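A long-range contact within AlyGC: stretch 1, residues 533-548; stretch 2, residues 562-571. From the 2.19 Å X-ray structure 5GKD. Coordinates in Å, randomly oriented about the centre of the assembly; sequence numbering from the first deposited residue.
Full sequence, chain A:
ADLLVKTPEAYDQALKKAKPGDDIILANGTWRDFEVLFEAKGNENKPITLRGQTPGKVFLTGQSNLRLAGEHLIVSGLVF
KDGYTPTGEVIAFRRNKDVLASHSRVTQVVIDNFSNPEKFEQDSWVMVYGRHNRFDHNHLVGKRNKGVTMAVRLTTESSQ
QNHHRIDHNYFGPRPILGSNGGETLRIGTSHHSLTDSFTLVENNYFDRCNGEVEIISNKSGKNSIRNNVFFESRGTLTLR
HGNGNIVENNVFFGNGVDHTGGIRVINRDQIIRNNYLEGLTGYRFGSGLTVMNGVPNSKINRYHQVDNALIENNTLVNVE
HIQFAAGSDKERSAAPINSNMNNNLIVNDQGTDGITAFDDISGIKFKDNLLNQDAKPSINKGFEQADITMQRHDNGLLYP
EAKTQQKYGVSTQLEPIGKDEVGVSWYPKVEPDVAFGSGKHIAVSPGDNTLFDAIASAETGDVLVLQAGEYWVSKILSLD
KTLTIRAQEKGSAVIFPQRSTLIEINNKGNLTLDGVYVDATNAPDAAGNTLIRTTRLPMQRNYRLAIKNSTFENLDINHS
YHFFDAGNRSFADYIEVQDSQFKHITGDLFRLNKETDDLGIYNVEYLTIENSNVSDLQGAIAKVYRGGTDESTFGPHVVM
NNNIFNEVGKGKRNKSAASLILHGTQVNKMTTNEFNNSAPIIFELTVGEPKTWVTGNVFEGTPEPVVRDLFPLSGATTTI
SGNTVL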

# COMPACT_ATOMS: atom_id res chain seq x y z
N ARG A 533 -10.59 -8.98 -4.34
CA ARG A 533 -9.84 -7.77 -4.01
C ARG A 533 -9.10 -7.31 -5.24
O ARG A 533 -8.94 -8.06 -6.21
CB ARG A 533 -8.86 -8.02 -2.85
CG ARG A 533 -7.72 -9.01 -3.14
CD ARG A 533 -6.66 -9.06 -2.01
NE ARG A 533 -5.76 -10.19 -2.19
CZ ARG A 533 -4.73 -10.21 -3.04
NH1 ARG A 533 -4.46 -9.15 -3.79
NH2 ARG A 533 -3.97 -11.29 -3.14
N THR A 534 -8.66 -6.05 -5.21
CA THR A 534 -7.66 -5.61 -6.15
C THR A 534 -6.30 -6.16 -5.75
O THR A 534 -6.11 -6.62 -4.63
CB THR A 534 -7.59 -4.07 -6.22
OG1 THR A 534 -7.07 -3.55 -5.00
CG2 THR A 534 -8.95 -3.47 -6.50
N THR A 535 -5.35 -6.07 -6.67
CA THR A 535 -3.95 -6.19 -6.27
C THR A 535 -3.64 -5.23 -5.13
O THR A 535 -4.28 -4.19 -4.98
CB THR A 535 -3.01 -5.91 -7.45
OG1 THR A 535 -1.65 -5.99 -7.02
CG2 THR A 535 -3.26 -4.53 -8.03
N ARG A 536 -2.65 -5.59 -4.32
CA ARG A 536 -2.18 -4.69 -3.28
C ARG A 536 -1.02 -3.82 -3.75
O ARG A 536 -0.59 -2.93 -3.01
CB ARG A 536 -1.80 -5.50 -2.04
CG ARG A 536 -2.98 -6.33 -1.50
CD ARG A 536 -2.61 -6.97 -0.20
NE ARG A 536 -3.69 -7.75 0.40
CZ ARG A 536 -3.75 -9.07 0.38
NH1 ARG A 536 -2.82 -9.77 -0.25
NH2 ARG A 536 -4.75 -9.71 0.97
N LEU A 537 -0.52 -4.05 -4.94
CA LEU A 537 0.37 -3.09 -5.56
C LEU A 537 -0.46 -1.89 -5.99
O LEU A 537 -1.55 -2.08 -6.54
CB LEU A 537 1.09 -3.72 -6.74
CG LEU A 537 2.27 -4.64 -6.40
CD1 LEU A 537 1.83 -5.93 -5.71
CD2 LEU A 537 3.07 -4.97 -7.65
N PRO A 538 -0.04 -0.66 -5.70
CA PRO A 538 -0.80 0.51 -6.15
C PRO A 538 -1.04 0.41 -7.65
O PRO A 538 -0.12 0.12 -8.42
CB PRO A 538 0.12 1.70 -5.80
CG PRO A 538 1.07 1.19 -4.80
CD PRO A 538 1.25 -0.28 -5.10
N MET A 539 -2.29 0.58 -8.04
CA MET A 539 -2.67 0.36 -9.43
C MET A 539 -2.45 1.61 -10.27
O MET A 539 -2.39 2.73 -9.77
CB MET A 539 -4.13 -0.07 -9.53
CG MET A 539 -4.44 -1.34 -8.77
SD MET A 539 -6.17 -1.84 -8.89
CE MET A 539 -6.29 -2.25 -10.61
N GLN A 540 -2.33 1.39 -11.57
CA GLN A 540 -2.13 2.44 -12.56
C GLN A 540 -3.43 2.91 -13.18
O GLN A 540 -3.46 3.98 -13.79
CB GLN A 540 -1.20 1.92 -13.67
CG GLN A 540 -0.75 2.96 -14.67
CD GLN A 540 -0.19 2.36 -15.94
OE1 GLN A 540 -0.86 1.57 -16.61
NE2 GLN A 540 1.05 2.73 -16.28
N ARG A 541 -4.50 2.17 -12.99
CA ARG A 541 -5.67 2.20 -13.85
C ARG A 541 -6.89 1.94 -12.99
O ARG A 541 -6.79 1.27 -11.96
CB ARG A 541 -5.47 1.11 -14.91
CG ARG A 541 -6.31 1.11 -16.11
CD ARG A 541 -5.74 0.10 -17.04
NE ARG A 541 -4.50 0.59 -17.64
CZ ARG A 541 -4.37 0.88 -18.93
NH1 ARG A 541 -5.39 0.71 -19.75
NH2 ARG A 541 -3.21 1.33 -19.40
N ASN A 542 -8.04 2.47 -13.40
CA ASN A 542 -9.29 2.14 -12.71
C ASN A 542 -9.76 0.73 -13.09
O ASN A 542 -9.22 0.09 -13.98
CB ASN A 542 -10.39 3.17 -13.04
CG ASN A 542 -9.99 4.60 -12.71
OD1 ASN A 542 -9.12 4.84 -11.87
ND2 ASN A 542 -10.64 5.56 -13.34
N TYR A 543 -10.81 0.25 -12.42
CA TYR A 543 -11.36 -1.06 -12.74
C TYR A 543 -12.88 -1.02 -12.61
O TYR A 543 -13.44 -0.13 -11.99
CB TYR A 543 -10.77 -2.18 -11.85
CG TYR A 543 -11.17 -2.06 -10.41
CD1 TYR A 543 -10.52 -1.19 -9.55
CD2 TYR A 543 -12.23 -2.79 -9.91
CE1 TYR A 543 -10.90 -1.06 -8.24
CE2 TYR A 543 -12.62 -2.67 -8.59
CZ TYR A 543 -11.96 -1.80 -7.76
OH TYR A 543 -12.36 -1.68 -6.46
N ARG A 544 -13.53 -2.03 -13.19
CA ARG A 544 -14.97 -2.23 -13.12
C ARG A 544 -15.28 -3.60 -12.53
O ARG A 544 -14.62 -4.59 -12.85
CB ARG A 544 -15.61 -2.12 -14.53
CG ARG A 544 -15.54 -0.75 -15.16
CD ARG A 544 -15.81 -0.79 -16.65
NE ARG A 544 -14.64 -1.23 -17.41
CZ ARG A 544 -14.71 -1.89 -18.56
NH1 ARG A 544 -15.89 -2.19 -19.08
NH2 ARG A 544 -13.60 -2.27 -19.18
N LEU A 545 -16.30 -3.66 -11.67
CA LEU A 545 -16.73 -4.92 -11.06
C LEU A 545 -18.25 -5.00 -11.10
O LEU A 545 -18.93 -4.13 -10.56
CB LEU A 545 -16.21 -5.02 -9.61
CG LEU A 545 -16.70 -6.20 -8.76
CD1 LEU A 545 -16.36 -7.51 -9.42
CD2 LEU A 545 -16.12 -6.13 -7.36
N ALA A 546 -18.78 -6.03 -11.76
CA ALA A 546 -20.21 -6.30 -11.85
C ALA A 546 -20.50 -7.69 -11.31
O ALA A 546 -19.80 -8.65 -11.65
CB ALA A 546 -20.72 -6.18 -13.29
N ILE A 547 -21.53 -7.80 -10.47
CA ILE A 547 -21.90 -9.05 -9.81
C ILE A 547 -23.40 -9.23 -9.96
O ILE A 547 -24.18 -8.40 -9.48
CB ILE A 547 -21.49 -9.03 -8.32
CG1 ILE A 547 -19.97 -8.95 -8.20
CG2 ILE A 547 -22.02 -10.27 -7.60
CD1 ILE A 547 -19.50 -8.78 -6.81
N LYS A 548 -23.80 -10.30 -10.64
CA LYS A 548 -25.21 -10.52 -11.01
C LYS A 548 -25.59 -11.96 -10.74
O LYS A 548 -24.84 -12.87 -11.10
CB LYS A 548 -25.47 -10.21 -12.49
CG LYS A 548 -24.83 -8.95 -12.97
CD LYS A 548 -24.92 -8.79 -14.48
CE LYS A 548 -24.27 -7.46 -14.87
NZ LYS A 548 -24.31 -7.17 -16.33
N HIS A 562 -13.37 -10.94 4.60
CA HIS A 562 -14.08 -9.93 3.83
C HIS A 562 -14.47 -10.45 2.46
O HIS A 562 -13.79 -11.30 1.87
CB HIS A 562 -13.21 -8.69 3.67
CG HIS A 562 -12.57 -8.25 4.94
ND1 HIS A 562 -13.30 -7.79 6.01
CD2 HIS A 562 -11.27 -8.22 5.32
CE1 HIS A 562 -12.47 -7.49 7.00
NE2 HIS A 562 -11.24 -7.74 6.61
N PHE A 563 -15.57 -9.92 1.94
CA PHE A 563 -15.93 -10.28 0.57
C PHE A 563 -15.10 -9.49 -0.45
O PHE A 563 -14.55 -10.08 -1.39
CB PHE A 563 -17.43 -10.04 0.34
CG PHE A 563 -17.84 -10.24 -1.07
CD1 PHE A 563 -18.00 -11.52 -1.59
CD2 PHE A 563 -18.06 -9.16 -1.90
CE1 PHE A 563 -18.36 -11.70 -2.91
CE2 PHE A 563 -18.42 -9.33 -3.21
CZ PHE A 563 -18.57 -10.61 -3.72
N PHE A 564 -15.02 -8.16 -0.30
CA PHE A 564 -14.25 -7.34 -1.24
C PHE A 564 -13.39 -6.34 -0.49
O PHE A 564 -13.91 -5.55 0.31
CB PHE A 564 -15.14 -6.59 -2.24
CG PHE A 564 -14.35 -5.80 -3.26
CD1 PHE A 564 -13.86 -6.41 -4.39
CD2 PHE A 564 -14.06 -4.46 -3.04
CE1 PHE A 564 -13.10 -5.70 -5.31
CE2 PHE A 564 -13.31 -3.74 -3.96
CZ PHE A 564 -12.83 -4.36 -5.10
N ASP A 565 -12.10 -6.32 -0.80
CA ASP A 565 -11.13 -5.46 -0.12
C ASP A 565 -10.40 -4.63 -1.17
O ASP A 565 -9.60 -5.16 -1.94
CB ASP A 565 -10.14 -6.30 0.70
CG ASP A 565 -9.29 -5.46 1.65
OD1 ASP A 565 -9.77 -4.43 2.15
OD2 ASP A 565 -8.14 -5.84 1.92
N ALA A 566 -10.67 -3.33 -1.20
CA ALA A 566 -10.02 -2.43 -2.15
C ALA A 566 -8.59 -2.13 -1.71
O ALA A 566 -8.35 -1.84 -0.54
CB ALA A 566 -10.81 -1.12 -2.28
N GLY A 567 -7.66 -2.19 -2.65
CA GLY A 567 -6.30 -1.78 -2.37
C GLY A 567 -6.19 -0.28 -2.15
O GLY A 567 -6.99 0.51 -2.66
N ASN A 568 -5.20 0.11 -1.36
CA ASN A 568 -4.91 1.53 -1.19
C ASN A 568 -4.70 2.21 -2.54
O ASN A 568 -4.01 1.69 -3.41
CB ASN A 568 -3.68 1.71 -0.29
CG ASN A 568 -4.01 1.52 1.19
OD1 ASN A 568 -4.35 2.48 1.88
ND2 ASN A 568 -3.90 0.30 1.68
N ARG A 569 -5.33 3.36 -2.71
CA ARG A 569 -5.24 4.16 -3.93
C ARG A 569 -5.83 3.46 -5.15
O ARG A 569 -5.49 3.80 -6.27
CB ARG A 569 -3.79 4.59 -4.21
CG ARG A 569 -3.12 5.39 -3.08
CD ARG A 569 -3.94 6.64 -2.76
NE ARG A 569 -3.14 7.71 -2.19
CZ ARG A 569 -3.43 8.39 -1.09
NH1 ARG A 569 -4.54 8.11 -0.41
NH2 ARG A 569 -2.63 9.36 -0.68
N SER A 570 -6.69 2.46 -4.95
CA SER A 570 -7.39 1.83 -6.06
C SER A 570 -8.68 2.58 -6.35
O SER A 570 -9.19 3.31 -5.50
CB SER A 570 -7.69 0.35 -5.76
OG SER A 570 -8.66 0.21 -4.72
N PHE A 571 -9.20 2.42 -7.56
CA PHE A 571 -10.40 3.17 -7.94
C PHE A 571 -11.28 2.36 -8.88
O PHE A 571 -10.86 2.00 -9.98
CB PHE A 571 -10.03 4.52 -8.58
CG PHE A 571 -11.23 5.43 -8.77
CD1 PHE A 571 -11.65 6.28 -7.75
CD2 PHE A 571 -11.97 5.41 -9.96
CE1 PHE A 571 -12.76 7.09 -7.92
CE2 PHE A 571 -13.07 6.23 -10.12
CZ PHE A 571 -13.46 7.07 -9.11
O HOH W 1 -6.71 -5.23 -2.04
O HOH W 2 -5.83 -5.64 0.52
O HOH W 3 -2.82 3.72 -7.26
O HOH W 4 -4.14 0.62 -6.10
O HOH W 5 -7.60 0.91 -9.55
O HOH W 6 -11.35 0.56 -5.16

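Water does most of the polar bridging here: six ordered waters link the two stretches, while only two direct hydrogen bonds cross between them. Water 1 donates to Thr 534 O (3.0 Å) and Asp 565 O (2.9 Å), just beyond the parallel bridge pairing Arg 533 with Asp 565. Water 2 accepts from Arg 536 NE (3.0 Å) and donates to Asp 565 OD2 (2.7 Å), joining two charged side chains without direct contact. Water 4 accepts from Met 539 N (2.7 Å) and donates to Asn 568 O (2.9 Å), and water 3 donates to Met 539 O (2.7 Å) and Arg 569 O (2.8 Å).

Gly 567 N donates to Thr 534 OG1 (2.8 Å), and that hydroxyl in turn donates to Thr 535 O (2.9 Å), so one threonine serves both stretches. Glycine suits this spot: an ideal CB would lie 2.6 Å from Thr 534 OG1 and 2.7 Å from Thr 535 O, both clashes. Gly 567 also opens a type II turn, its O accepting from Ser 570 N (3.0 Å) and Ser 570 OG (2.7 Å). Farther along, Tyr 543 N donates to Phe 571 O (3.0 Å), which Asn 542 CA also approaches at 3.2 Å in a CA-H...O contact.

Buried aromatic and aliphatic side chains complete the contact. The Phe 564 ring reaches Leu 545, CE1 to CD2 at 3.7 Å, and meets Tyr 543 OH at its edge, 3.0 Å from CZ. Water 6 donates to Ser 570 OG (2.7 Å) and lies 2.8 Å from Tyr 543 OH, giving that hydroxyl a polar partner. Ile 547 CD1 packs against the edge of Phe 563 at CZ (3.7 Å). Together the stretches bury 720 Å².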